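Local atomic coordinates of glycoside hydrolase family 61 protein (Myceliophthora thermophila, PDB entry 5UFV), a protein that uses a single copper ion to depolymerise crystalline and amorphous polysaccharides such as cellulose by oxidative cleavage of glycosidic bonds, giving C1-oxidised products. Residues Leu39-Arg47 and Ala192-Ser200. Numbering follows the deposited sequence.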
ATOM      1  N   LEU A  39       2.144  -3.837  14.108  1.00 32.81           N
ATOM      2  CA  LEU A  39       3.420  -3.451  14.743  1.00 33.26           C
ATOM      3  C   LEU A  39       4.584  -4.366  14.423  1.00 33.97           C
ATOM      4  O   LEU A  39       5.724  -4.027  14.712  1.00 36.38           O
ATOM      5  CB  LEU A  39       3.254  -3.353  16.257  1.00 33.85           C
ATOM      6  CG  LEU A  39       2.430  -2.124  16.679  1.00 35.07           C
ATOM      7  CD1 LEU A  39       2.021  -2.148  18.155  1.00 34.45           C
ATOM      8  CD2 LEU A  39       3.172  -0.842  16.330  1.00 33.82           C
ATOM      9  N   SER A  40       4.317  -5.503  13.799  1.00 34.70           N
ATOM     10  CA  SER A  40       5.373  -6.446  13.458  1.00 35.00           C
ATOM     11  C   SER A  40       5.343  -6.884  11.981  1.00 34.23           C
ATOM     12  O   SER A  40       4.329  -7.351  11.479  1.00 34.91           O
ATOM     13  CB  SER A  40       5.255  -7.652  14.351  1.00 35.33           C
ATOM     14  OG  SER A  40       5.577  -8.814  13.628  1.00 37.79           O
ATOM     15  N   ALA A  41       6.485  -6.756  11.319  1.00 32.53           N
ATOM     16  CA  ALA A  41       6.689  -7.200   9.947  1.00 31.89           C
ATOM     17  C   ALA A  41       6.358  -8.669   9.657  1.00 32.75           C
ATOM     18  O   ALA A  41       6.126  -9.041   8.511  1.00 34.56           O
ATOM     19  CB  ALA A  41       8.138  -6.935   9.543  1.00 32.21           C
ATOM     20  N   SER A  42       6.373  -9.533  10.649  1.00 32.64           N
ATOM     21  CA  SER A  42       6.028 -10.914  10.376  1.00 34.05           C
ATOM     22  C   SER A  42       4.563 -11.261  10.749  1.00 34.41           C
ATOM     23  O   SER A  42       4.172 -12.426  10.699  1.00 35.23           O
ATOM     24  CB  SER A  42       6.998 -11.815  11.123  1.00 35.74           C
ATOM     25  OG  SER A  42       6.717 -11.795  12.506  1.00 36.69           O
ATOM     26  N   ASP A  43       3.766 -10.259  11.122  1.00 34.15           N
ATOM     27  CA  ASP A  43       2.376 -10.465  11.516  1.00 35.84           C
ATOM     28  C   ASP A  43       1.522 -10.700  10.257  1.00 36.29           C
ATOM     29  O   ASP A  43       1.634  -9.953   9.287  1.00 35.89           O
ATOM     30  CB  ASP A  43       1.896  -9.237  12.300  1.00 37.09           C
ATOM     31  CG  ASP A  43       0.465  -9.383  12.863  1.00 38.08           C
ATOM     32  OD1 ASP A  43      -0.294 -10.292  12.449  1.00 37.55           O
ATOM     33  OD2 ASP A  43       0.098  -8.547  13.726  1.00 36.07           O
ATOM     34  N   PRO A  44       0.683 -11.751  10.248  1.00 37.14           N
ATOM     35  CA  PRO A  44      -0.184 -12.002   9.076  1.00 37.27           C
ATOM     36  C   PRO A  44      -1.169 -10.866   8.759  1.00 36.45           C
ATOM     37  O   PRO A  44      -1.603 -10.713   7.605  1.00 35.03           O
ATOM     38  CB  PRO A  44      -0.964 -13.267   9.463  1.00 38.63           C
ATOM     39  CG  PRO A  44      -0.207 -13.888  10.575  1.00 38.25           C
ATOM     40  CD  PRO A  44       0.588 -12.817  11.261  1.00 37.89           C
ATOM     41  N   LYS A  45      -1.514 -10.097   9.791  1.00 35.57           N
ATOM     42  CA  LYS A  45      -2.339  -8.925   9.642  1.00 35.13           C
ATOM     43  C   LYS A  45      -1.687  -7.932   8.711  1.00 32.34           C
ATOM     44  O   LYS A  45      -2.384  -7.123   8.110  1.00 31.72           O
ATOM     45  CB  LYS A  45      -2.576  -8.241  10.973  1.00 39.31           C
ATOM     46  CG  LYS A  45      -3.208  -9.104  12.047  1.00 44.09           C
ATOM     47  CD  LYS A  45      -4.709  -9.000  12.070  1.00 49.04           C
ATOM     48  CE  LYS A  45      -5.268 -10.099  12.976  1.00 54.99           C
ATOM     49  NZ  LYS A  45      -6.756 -10.035  13.133  1.00 57.15           N
ATOM     50  N   LEU A  46      -0.367  -7.990   8.561  1.00 29.92           N
ATOM     51  CA  LEU A  46       0.314  -7.131   7.580  1.00 29.44           C
ATOM     52  C   LEU A  46      -0.243  -7.207   6.144  1.00 27.87           C
ATOM     53  O   LEU A  46      -0.249  -6.215   5.449  1.00 26.67           O
ATOM     54  CB  LEU A  46       1.804  -7.426   7.554  1.00 30.52           C
ATOM     55  CG  LEU A  46       2.643  -6.485   6.701  1.00 31.31           C
ATOM     56  CD1 LEU A  46       2.519  -5.042   7.188  1.00 31.85           C
ATOM     57  CD2 LEU A  46       4.083  -6.933   6.717  1.00 32.20           C
ATOM     58  N   ARG A  47      -0.744  -8.360   5.723  1.00 27.32           N
ATOM     59  CA  ARG A  47      -1.199  -8.527   4.362  1.00 27.25           C
ATOM     60  C   ARG A  47      -2.375  -7.630   4.006  1.00 27.30           C
ATOM     61  O   ARG A  47      -2.276  -6.776   3.131  1.00 25.73           O
ATOM     62  CB  ARG A  47      -1.563  -9.996   4.093  1.00 28.71           C
ATOM     63  CG  ARG A  47      -1.787 -10.313   2.621  1.00 29.45           C
ATOM     64  CD  ARG A  47      -2.077 -11.780   2.386  1.00 29.60           C
ATOM     65  NE  ARG A  47      -0.915 -12.535   2.791  1.00 30.26           N
ATOM     66  CZ  ARG A  47      -0.872 -13.839   2.957  1.00 29.35           C
ATOM     67  NH1 ARG A  47      -1.943 -14.600   2.734  1.00 31.00           N
ATOM     68  NH2 ARG A  47       0.251 -14.364   3.373  1.00 28.22           N
ATOM     69  N   ALA A 192       6.396 -12.140  -0.976  1.00 32.94           N
ATOM     70  CA  ALA A 192       5.348 -12.519  -0.063  1.00 32.64           C
ATOM     71  C   ALA A 192       5.094 -11.388   0.917  1.00 30.77           C
ATOM     72  O   ALA A 192       5.977 -10.563   1.175  1.00 29.33           O
ATOM     73  CB  ALA A 192       5.762 -13.778   0.690  1.00 34.35           C
ATOM     74  N   ILE A 193       3.879 -11.343   1.446  1.00 30.78           N
ATOM     75  CA  ILE A 193       3.543 -10.401   2.516  1.00 32.04           C
ATOM     76  C   ILE A 193       2.685 -11.131   3.551  1.00 33.16           C
ATOM     77  O   ILE A 193       1.625 -11.660   3.203  1.00 33.70           O
ATOM     78  CB  ILE A 193       2.726  -9.215   2.008  1.00 32.26           C
ATOM     79  CG1 ILE A 193       3.384  -8.563   0.802  1.00 35.79           C
ATOM     80  CG2 ILE A 193       2.586  -8.172   3.091  1.00 32.16           C
ATOM     81  CD1 ILE A 193       2.476  -7.540   0.141  1.00 35.76           C
ATOM     82  N   PRO A 194       3.119 -11.214   4.807  1.00 33.22           N
ATOM     83  CA  PRO A 194       4.436 -10.771   5.291  1.00 33.83           C
ATOM     84  C   PRO A 194       5.580 -11.526   4.638  1.00 34.10           C
ATOM     85  O   PRO A 194       5.359 -12.612   4.103  1.00 33.84           O
ATOM     86  CB  PRO A 194       4.391 -11.128   6.782  1.00 33.89           C
ATOM     87  CG  PRO A 194       3.376 -12.220   6.883  1.00 32.82           C
ATOM     88  CD  PRO A 194       2.351 -11.927   5.840  1.00 32.47           C
ATOM     89  N   GLY A 195       6.782 -10.947   4.676  1.00 34.11           N
ATOM     90  CA  GLY A 195       7.944 -11.570   4.049  1.00 35.70           C
ATOM     91  C   GLY A 195       8.884 -10.628   3.316  1.00 36.78           C
ATOM     92  O   GLY A 195      10.098 -10.841   3.303  1.00 38.28           O
ATOM     93  N   TYR A 196       8.340  -9.590   2.694  1.00 35.29           N
ATOM     94  CA  TYR A 196       9.165  -8.694   1.885  1.00 35.46           C
ATOM     95  C   TYR A 196      10.203  -7.879   2.671  1.00 35.36           C
ATOM     96  O   TYR A 196      11.124  -7.287   2.083  1.00 33.93           O
ATOM     97  CB  TYR A 196       8.272  -7.755   1.060  1.00 34.53           C
ATOM     98  CG  TYR A 196       7.634  -6.613   1.822  1.00 34.09           C
ATOM     99  CD1 TYR A 196       8.275  -5.388   1.934  1.00 33.78           C
ATOM    100  CD2 TYR A 196       6.375  -6.750   2.399  1.00 35.00           C
ATOM    101  CE1 TYR A 196       7.696  -4.342   2.610  1.00 34.13           C
ATOM    102  CE2 TYR A 196       5.779  -5.701   3.081  1.00 34.92           C
ATOM    103  CZ  TYR A 196       6.447  -4.490   3.183  1.00 35.38           C
ATOM    104  OH  TYR A 196       5.876  -3.422   3.864  1.00 34.99           O
ATOM    105  N   CYS A 197      10.022  -7.804   3.984  1.00 35.11           N
ATOM    106  CA  CYS A 197      10.974  -7.122   4.841  1.00 37.75           C
ATOM    107  C   CYS A 197      11.058  -7.881   6.135  1.00 38.28           C
ATOM    108  O   CYS A 197      10.128  -8.605   6.446  1.00 38.59           O
ATOM    109  CB  CYS A 197      10.542  -5.678   5.108  1.00 37.45           C
ATOM    110  SG  CYS A 197       8.962  -5.464   5.973  1.00 38.25           S
ATOM    111  N   GLN A 198      12.171  -7.734   6.858  1.00 39.91           N
ATOM    112  CA  GLN A 198      12.320  -8.256   8.225  1.00 42.72           C
ATOM    113  C   GLN A 198      12.240  -7.119   9.219  1.00 39.59           C
ATOM    114  O   GLN A 198      12.609  -6.001   8.913  1.00 38.03           O
ATOM    115  CB  GLN A 198      13.667  -8.971   8.429  1.00 47.18           C
ATOM    116  CG  GLN A 198      13.995 -10.018   7.381  1.00 50.20           C
ATOM    117  CD  GLN A 198      12.999 -11.152   7.413  1.00 51.54           C
ATOM    118  OE1 GLN A 198      12.884 -11.855   8.416  1.00 55.71           O
ATOM    119  NE2 GLN A 198      12.267 -11.330   6.317  1.00 49.41           N
ATOM    120  N   GLN A 199      11.796  -7.434  10.427  1.00 38.83           N
ATOM    121  CA  GLN A 199      11.636  -6.437  11.467  1.00 38.57           C
ATOM    122  C   GLN A 199      12.909  -5.621  11.695  1.00 38.82           C
ATOM    123  O   GLN A 199      12.830  -4.421  11.934  1.00 38.43           O
ATOM    124  CB  GLN A 199      11.212  -7.106  12.783  1.00 38.27           C
ATOM    125  CG  GLN A 199      10.731  -6.147  13.871  1.00 37.98           C
ATOM    126  CD  GLN A 199       9.433  -5.446  13.513  1.00 38.10           C
ATOM    127  OE1 GLN A 199       8.738  -5.832  12.581  1.00 38.54           O
ATOM    128  NE2 GLN A 199       9.105  -4.404  14.252  1.00 38.25           N
ATOM    129  N   SER A 200      14.065  -6.276  11.625  1.00 39.24           N
ATOM    130  CA  SER A 200      15.335  -5.659  11.973  1.00 40.04           C
ATOM    131  C   SER A 200      16.075  -5.019  10.776  1.00 40.84           C
ATOM    132  O   SER A 200      17.185  -4.527  10.938  1.00 40.40           O
ATOM    133  CB  SER A 200      16.230  -6.692  12.640  1.00 41.44           C
ATOM    134  OG  SER A 200      16.699  -7.627  11.686  1.00 42.14           O
TER
HETATM  135  O   HOH W   1       7.230  -8.523   5.964  1.00 27.89           O
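The guanidinium of Arg47 meets Ile193 O edge-on and almost in its own plane, with NE 2.7 Å and NH2 3.0 Å from that single oxygen. The bend at chi3 (-63°) turns this side-on pair of donors onto the carbonyl, while NH1 reaches the backbone oxygen of Asp95. The Tyr196 ring carries Cys197 SG over one face, offset toward the rim; Leu46 CD2 approaches CE2 obliquely, and its OH hydrogen-bonds Glu156 OE2. With an alanine at Arg47, Ile193 O, the carbonyl of the cis peptide before Pro194, would probably lose both guanidinium donors, and the backbone oxygen of Asp95 its bond from NH1. Leu46 also crosses Ile193 at about a right angle, Leu46 CG 4.0 Å from Ile193 CG2. Ala41 O lies 3.2 Å from Pro194 CB and accepts from a water that also joins Gly195 N and Cys197 O. At the far end the amide of Gln199, its chain bent at chi2 (67°), receives Ala41 N at OE1 in a nearly straight bond of 2.7 Å, and NE2 reaches Leu39 O weakly. One water bridging backbones and two side chains gripping backbone atoms thus join the type I turn Ser40-Asp43 and helix 45-48 to the loop after strand 190-191, beside the beta-sandwich characteristic of AA9 monooxygenases.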